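Local coordinates for protein Rho guanine nucleotide exchange factor 11 (Homo sapiens, PDB 5JHH) that activates the small GTPase RhoA, probably by promoting release of its bound GDP through a tandem of DH and PH domains, at residues L113-I126 with E203-E216. Residues are numbered along the deposited sequence; the frame is centred on the assembly and turned at random.
Sequences LQQVAAQFCSYQSI and EILKYVNEAVKQTE
The carboxylate oxygen OE2 of E216 is met by two partners: the hydroxyl of S125, which donates to it, and a water 2.9 Å from OE2. The 2.5 Å between S125 OG and E216 OE2 is shorter than usual, so the exact length is doubtful. The water accepts from S125 N and also lies within hydrogen-bonding distance of S122 O, which competes with OE2 for its protons; it thus links the turn between helices 107-121 and 124-137 to the long helix 189-227. This long helix belongs to the all-helical DH (RhoGEF) bundle and runs on toward the PH domain. E216 suits the spot because its extended chain spans the gap, while OE1 forms a salt bridge with a basic side chain of the other protein chain, probably the bound GTPase.

Farther along, helix 113-121 packs against 203-216 at an axis distance of 9.0 Å, the two running in roughly the same direction with a crossing angle of -31°. A118 and A211 let the backbones come this close, their CB atoms meeting at 3.8 Å. V208 CG2 rests against the CB atoms of A117 and A118, supplying branched bulk beside the small alanines. At the other end, Q114 lies flat over one face of the Y207 ring, amide and ring planes only 8° apart. Its CG makes a CH-pi contact almost on the ring normal, 3.6 Å from the centroid; chi1 of 72° sets CG between the backbone N and the carbonyl carbon, and the chain then runs out extended across the ring. R110 holds OE1 by a hydrogen bond. A118 CB lies at the edge of the same ring, near its plane, 3.6 Å from Y207 CE1.

Two hydroxyls bond back to carbonyls four residues earlier, S122 OG to A118 O and T215 OG1 to A211 O. With the hydroxyls so directed, S122 CB lies 3.3 Å from T215 OG1, while T215 CG2 meets the edge of the Y123 ring at CD1, 4.0 Å away.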
loop_
_atom_site.group_PDB
_atom_site.type_symbol
_atom_site.label_atom_id
_atom_site.label_comp_id
_atom_site.label_asym_id
_atom_site.label_seq_id
_atom_site.Cartn_x
_atom_site.Cartn_y
_atom_site.Cartn_z
ATOM N N LEU A 113 -6.230 8.631 -18.252
ATOM C CA LEU A 113 -5.144 8.166 -17.395
ATOM C C LEU A 113 -5.640 7.126 -16.412
ATOM O O LEU A 113 -5.003 6.079 -16.241
ATOM C CB LEU A 113 -4.512 9.308 -16.624
ATOM C CG LEU A 113 -3.521 8.919 -15.523
ATOM C CD1 LEU A 113 -2.355 8.022 -15.939
ATOM C CD2 LEU A 113 -2.935 10.187 -14.963
ATOM N N GLN A 114 -6.799 7.359 -15.807
ATOM C CA GLN A 114 -7.279 6.399 -14.836
ATOM C C GLN A 114 -7.723 5.117 -15.485
ATOM O O GLN A 114 -7.535 4.077 -14.893
ATOM C CB GLN A 114 -8.319 6.953 -13.863
ATOM C CG GLN A 114 -9.691 7.219 -14.400
ATOM C CD GLN A 114 -10.532 8.148 -13.489
ATOM O OE1 GLN A 114 -10.065 8.677 -12.484
ATOM N NE2 GLN A 114 -11.835 8.290 -13.831
ATOM N N GLN A 115 -8.229 5.165 -16.710
ATOM C CA GLN A 115 -8.673 3.954 -17.345
ATOM C C GLN A 115 -7.451 3.137 -17.642
ATOM O O GLN A 115 -7.433 1.957 -17.445
ATOM C CB GLN A 115 -9.311 4.163 -18.724
ATOM C CG GLN A 115 -10.598 4.889 -18.819
ATOM C CD GLN A 115 -11.008 5.058 -20.298
ATOM O OE1 GLN A 115 -10.478 5.911 -21.034
ATOM N NE2 GLN A 115 -11.914 4.235 -20.730
ATOM N N VAL A 116 -6.494 3.756 -18.302
ATOM C CA VAL A 116 -5.303 3.064 -18.748
ATOM C C VAL A 116 -4.516 2.563 -17.547
ATOM O O VAL A 116 -4.190 1.412 -17.501
ATOM C CB VAL A 116 -4.470 3.969 -19.643
ATOM C CG1 VAL A 116 -3.181 3.291 -20.023
ATOM C CG2 VAL A 116 -5.272 4.281 -20.919
ATOM N N ALA A 117 -4.326 3.384 -16.525
ATOM C CA ALA A 117 -3.584 2.910 -15.362
ATOM C C ALA A 117 -4.315 1.795 -14.655
ATOM O O ALA A 117 -3.700 0.840 -14.168
ATOM C CB ALA A 117 -3.300 4.038 -14.393
ATOM N N ALA A 118 -5.632 1.862 -14.630
ATOM C CA ALA A 118 -6.388 0.846 -13.910
ATOM C C ALA A 118 -6.339 -0.485 -14.638
ATOM O O ALA A 118 -6.144 -1.509 -14.025
ATOM C CB ALA A 118 -7.855 1.281 -13.715
ATOM N N GLN A 119 -6.521 -0.460 -15.946
ATOM C CA GLN A 119 -6.415 -1.663 -16.749
ATOM C C GLN A 119 -5.010 -2.267 -16.578
ATOM O O GLN A 119 -4.879 -3.447 -16.342
ATOM C CB GLN A 119 -6.760 -1.392 -18.225
ATOM C CG GLN A 119 -7.007 -2.670 -19.017
ATOM C CD GLN A 119 -6.924 -2.536 -20.547
ATOM O OE1 GLN A 119 -6.820 -3.553 -21.239
ATOM N NE2 GLN A 119 -6.998 -1.297 -21.081
ATOM N N PHE A 120 -3.959 -1.457 -16.622
ATOM C CA PHE A 120 -2.619 -2.007 -16.420
ATOM C C PHE A 120 -2.411 -2.655 -15.041
ATOM O O PHE A 120 -1.743 -3.669 -14.962
ATOM C CB PHE A 120 -1.560 -0.947 -16.663
ATOM C CG PHE A 120 -0.141 -1.471 -16.640
ATOM C CD1 PHE A 120 0.409 -2.049 -17.752
ATOM C CD2 PHE A 120 0.655 -1.294 -15.522
ATOM C CE1 PHE A 120 1.712 -2.485 -17.742
ATOM C CE2 PHE A 120 1.963 -1.725 -15.509
ATOM C CZ PHE A 120 2.497 -2.321 -16.618
ATOM N N CYS A 121 -2.990 -2.121 -13.979
ATOM C CA CYS A 121 -2.658 -2.565 -12.643
ATOM C C CYS A 121 -3.629 -3.541 -12.033
ATOM O O CYS A 121 -3.270 -4.231 -11.089
ATOM C CB CYS A 121 -2.652 -1.369 -11.654
ATOM S SG CYS A 121 -1.420 -0.122 -12.071
ATOM N N SER A 122 -4.894 -3.456 -12.393
ATOM C CA SER A 122 -5.910 -4.147 -11.611
ATOM C C SER A 122 -5.643 -5.620 -11.365
ATOM O O SER A 122 -5.961 -6.156 -10.283
ATOM C CB SER A 122 -7.309 -3.999 -12.256
ATOM O OG SER A 122 -7.255 -4.417 -13.596
ATOM N N TYR A 123 -5.113 -6.286 -12.375
ATOM C CA TYR A 123 -4.976 -7.741 -12.366
ATOM C C TYR A 123 -3.542 -8.159 -12.001
ATOM O O TYR A 123 -3.188 -9.327 -12.010
ATOM C CB TYR A 123 -5.339 -8.295 -13.759
ATOM C CG TYR A 123 -5.461 -9.828 -13.848
ATOM C CD1 TYR A 123 -6.599 -10.499 -13.376
ATOM C CD2 TYR A 123 -4.457 -10.579 -14.405
ATOM C CE1 TYR A 123 -6.733 -11.879 -13.480
ATOM C CE2 TYR A 123 -4.578 -11.968 -14.534
ATOM C CZ TYR A 123 -5.716 -12.613 -14.077
ATOM O OH TYR A 123 -5.764 -13.982 -14.181
ATOM N N GLN A 124 -2.725 -7.199 -11.625
ATOM C CA GLN A 124 -1.288 -7.411 -11.623
ATOM C C GLN A 124 -0.857 -8.400 -10.559
ATOM O O GLN A 124 0.040 -9.152 -10.771
ATOM C CB GLN A 124 -0.592 -6.073 -11.440
ATOM C CG GLN A 124 0.875 -6.068 -11.810
ATOM C CD GLN A 124 1.499 -4.691 -11.682
ATOM O OE1 GLN A 124 1.895 -4.291 -10.600
ATOM N NE2 GLN A 124 1.590 -3.958 -12.806
ATOM N N SER A 125 -1.498 -8.422 -9.414
ATOM C CA SER A 125 -1.049 -9.320 -8.340
ATOM C C SER A 125 -1.226 -10.777 -8.730
ATOM O O SER A 125 -0.377 -11.649 -8.446
ATOM C CB SER A 125 -1.830 -9.021 -7.069
ATOM O OG SER A 125 -3.226 -9.203 -7.264
ATOM N N ILE A 126 -2.284 -11.016 -9.474
ATOM C CA ILE A 126 -2.610 -12.338 -9.955
ATOM C C ILE A 126 -1.668 -12.769 -11.073
ATOM O O ILE A 126 -1.103 -13.854 -11.038
ATOM C CB ILE A 126 -4.063 -12.375 -10.403
ATOM C CG1 ILE A 126 -4.956 -12.100 -9.196
ATOM C CG2 ILE A 126 -4.416 -13.743 -10.942
ATOM C CD1 ILE A 126 -6.251 -11.403 -9.522
ATOM N N GLU A 203 -8.437 11.465 -6.745
ATOM C CA GLU A 203 -9.613 10.799 -7.319
ATOM C C GLU A 203 -9.187 9.687 -8.298
ATOM O O GLU A 203 -9.739 8.600 -8.340
ATOM C CB GLU A 203 -10.415 11.874 -8.032
ATOM C CG GLU A 203 -11.895 11.841 -7.778
ATOM C CD GLU A 203 -12.300 11.770 -6.332
ATOM O OE1 GLU A 203 -11.989 12.718 -5.595
ATOM O OE2 GLU A 203 -12.977 10.769 -5.973
ATOM N N ILE A 204 -8.112 9.947 -9.013
ATOM C CA ILE A 204 -7.564 8.952 -9.901
ATOM C C ILE A 204 -7.040 7.797 -9.073
ATOM O O ILE A 204 -7.207 6.654 -9.429
ATOM C CB ILE A 204 -6.432 9.576 -10.733
ATOM C CG1 ILE A 204 -7.031 10.455 -11.824
ATOM C CG2 ILE A 204 -5.528 8.528 -11.292
ATOM C CD1 ILE A 204 -5.969 11.322 -12.480
ATOM N N LEU A 205 -6.375 8.083 -7.977
ATOM C CA LEU A 205 -5.886 6.999 -7.114
ATOM C C LEU A 205 -7.020 6.183 -6.512
ATOM O O LEU A 205 -6.928 4.949 -6.366
ATOM C CB LEU A 205 -5.007 7.563 -5.998
ATOM C CG LEU A 205 -3.653 8.044 -6.524
ATOM C CD1 LEU A 205 -2.970 9.044 -5.603
ATOM C CD2 LEU A 205 -2.714 6.876 -6.783
ATOM N N LYS A 206 -8.116 6.853 -6.191
ATOM C CA LYS A 206 -9.263 6.146 -5.651
ATOM C C LYS A 206 -9.866 5.229 -6.685
ATOM O O LYS A 206 -10.296 4.110 -6.344
ATOM C CB LYS A 206 -10.321 7.117 -5.130
ATOM C CG LYS A 206 -9.951 7.769 -3.797
ATOM C CD LYS A 206 -11.056 8.751 -3.390
ATOM C CE LYS A 206 -10.516 10.061 -2.818
ATOM N NZ LYS A 206 -11.561 11.115 -2.695
ATOM N N TYR A 207 -9.859 5.680 -7.926
ATOM C CA TYR A 207 -10.371 4.884 -9.024
ATOM C C TYR A 207 -9.503 3.649 -9.260
ATOM O O TYR A 207 -10.015 2.554 -9.408
ATOM C CB TYR A 207 -10.423 5.755 -10.291
ATOM C CG TYR A 207 -10.944 5.092 -11.541
ATOM C CD1 TYR A 207 -10.151 4.216 -12.246
ATOM C CD2 TYR A 207 -12.204 5.389 -12.062
ATOM C CE1 TYR A 207 -10.619 3.609 -13.402
ATOM C CE2 TYR A 207 -12.669 4.793 -13.238
ATOM C CZ TYR A 207 -11.866 3.901 -13.883
ATOM O OH TYR A 207 -12.236 3.235 -15.014
ATOM N N VAL A 208 -8.173 3.817 -9.283
ATOM C CA VAL A 208 -7.282 2.659 -9.451
ATOM C C VAL A 208 -7.381 1.757 -8.213
ATOM O O VAL A 208 -7.429 0.555 -8.331
ATOM C CB VAL A 208 -5.834 3.069 -9.677
ATOM C CG1 VAL A 208 -4.917 1.829 -9.776
ATOM C CG2 VAL A 208 -5.760 3.891 -10.946
ATOM N N ASN A 209 -7.459 2.340 -7.039
ATOM C CA ASN A 209 -7.661 1.557 -5.829
ATOM C C ASN A 209 -8.889 0.661 -5.971
ATOM O O ASN A 209 -8.854 -0.532 -5.710
ATOM C CB ASN A 209 -7.804 2.481 -4.588
ATOM C CG ASN A 209 -7.839 1.709 -3.274
ATOM O OD1 ASN A 209 -6.814 1.370 -2.697
ATOM N ND2 ASN A 209 -9.025 1.369 -2.838
ATOM N N GLU A 210 -9.977 1.251 -6.402
ATOM C CA GLU A 210 -11.200 0.503 -6.570
ATOM C C GLU A 210 -11.071 -0.574 -7.656
ATOM O O GLU A 210 -11.544 -1.686 -7.469
ATOM C CB GLU A 210 -12.358 1.489 -6.815
ATOM C CG GLU A 210 -13.741 0.876 -6.849
ATOM C CD GLU A 210 -14.216 0.372 -5.509
ATOM O OE1 GLU A 210 -13.748 0.872 -4.475
ATOM O OE2 GLU A 210 -15.091 -0.510 -5.512
ATOM N N ALA A 211 -10.387 -0.309 -8.762
ATOM C CA ALA A 211 -10.275 -1.354 -9.774
ATOM C C ALA A 211 -9.507 -2.558 -9.274
ATOM O O ALA A 211 -9.845 -3.707 -9.599
ATOM C CB ALA A 211 -9.607 -0.832 -11.032
ATOM N N VAL A 212 -8.428 -2.307 -8.535
ATOM C CA VAL A 212 -7.644 -3.398 -8.009
ATOM C C VAL A 212 -8.528 -4.173 -7.048
ATOM O O VAL A 212 -8.606 -5.404 -7.074
ATOM C CB VAL A 212 -6.427 -2.861 -7.261
ATOM C CG1 VAL A 212 -5.738 -3.913 -6.431
ATOM C CG2 VAL A 212 -5.455 -2.244 -8.245
ATOM N N LYS A 213 -9.237 -3.444 -6.215
ATOM C CA LYS A 213 -10.090 -4.088 -5.233
ATOM C C LYS A 213 -11.098 -5.037 -5.868
ATOM O O LYS A 213 -11.165 -6.192 -5.474
ATOM C CB LYS A 213 -10.783 -3.058 -4.434
ATOM C CG LYS A 213 -11.859 -3.605 -3.537
ATOM C CD LYS A 213 -12.508 -2.398 -2.883
ATOM C CE LYS A 213 -13.276 -2.819 -1.668
ATOM N NZ LYS A 213 -13.769 -1.595 -1.005
ATOM N N GLN A 214 -11.818 -4.572 -6.886
ATOM C CA GLN A 214 -12.890 -5.358 -7.461
ATOM C C GLN A 214 -12.316 -6.488 -8.283
ATOM O O GLN A 214 -12.818 -7.606 -8.243
ATOM C CB GLN A 214 -13.844 -4.497 -8.308
ATOM C CG GLN A 214 -14.759 -3.534 -7.504
ATOM C CD GLN A 214 -15.366 -4.110 -6.187
ATOM O OE1 GLN A 214 -15.774 -5.284 -6.101
ATOM N NE2 GLN A 214 -15.433 -3.274 -5.165
ATOM N N THR A 215 -11.229 -6.233 -8.998
ATOM C CA THR A 215 -10.637 -7.297 -9.796
ATOM C C THR A 215 -10.088 -8.399 -8.925
ATOM O O THR A 215 -10.320 -9.574 -9.214
ATOM C CB THR A 215 -9.485 -6.791 -10.674
ATOM O OG1 THR A 215 -9.980 -5.848 -11.631
ATOM C CG2 THR A 215 -8.837 -7.894 -11.384
ATOM N N GLU A 216 -9.321 -8.057 -7.891
ATOM C CA GLU A 216 -8.827 -9.096 -6.990
ATOM C C GLU A 216 -9.978 -9.796 -6.227
ATOM O O GLU A 216 -9.987 -11.037 -6.064
ATOM C CB GLU A 216 -7.845 -8.531 -5.967
ATOM C CG GLU A 216 -6.559 -8.002 -6.593
ATOM C CD GLU A 216 -5.552 -7.423 -5.597
ATOM O OE1 GLU A 216 -5.932 -6.973 -4.481
ATOM O OE2 GLU A 216 -4.338 -7.462 -5.945
HETATM O O HOH W 1 -3.773 -6.683 -8.695
#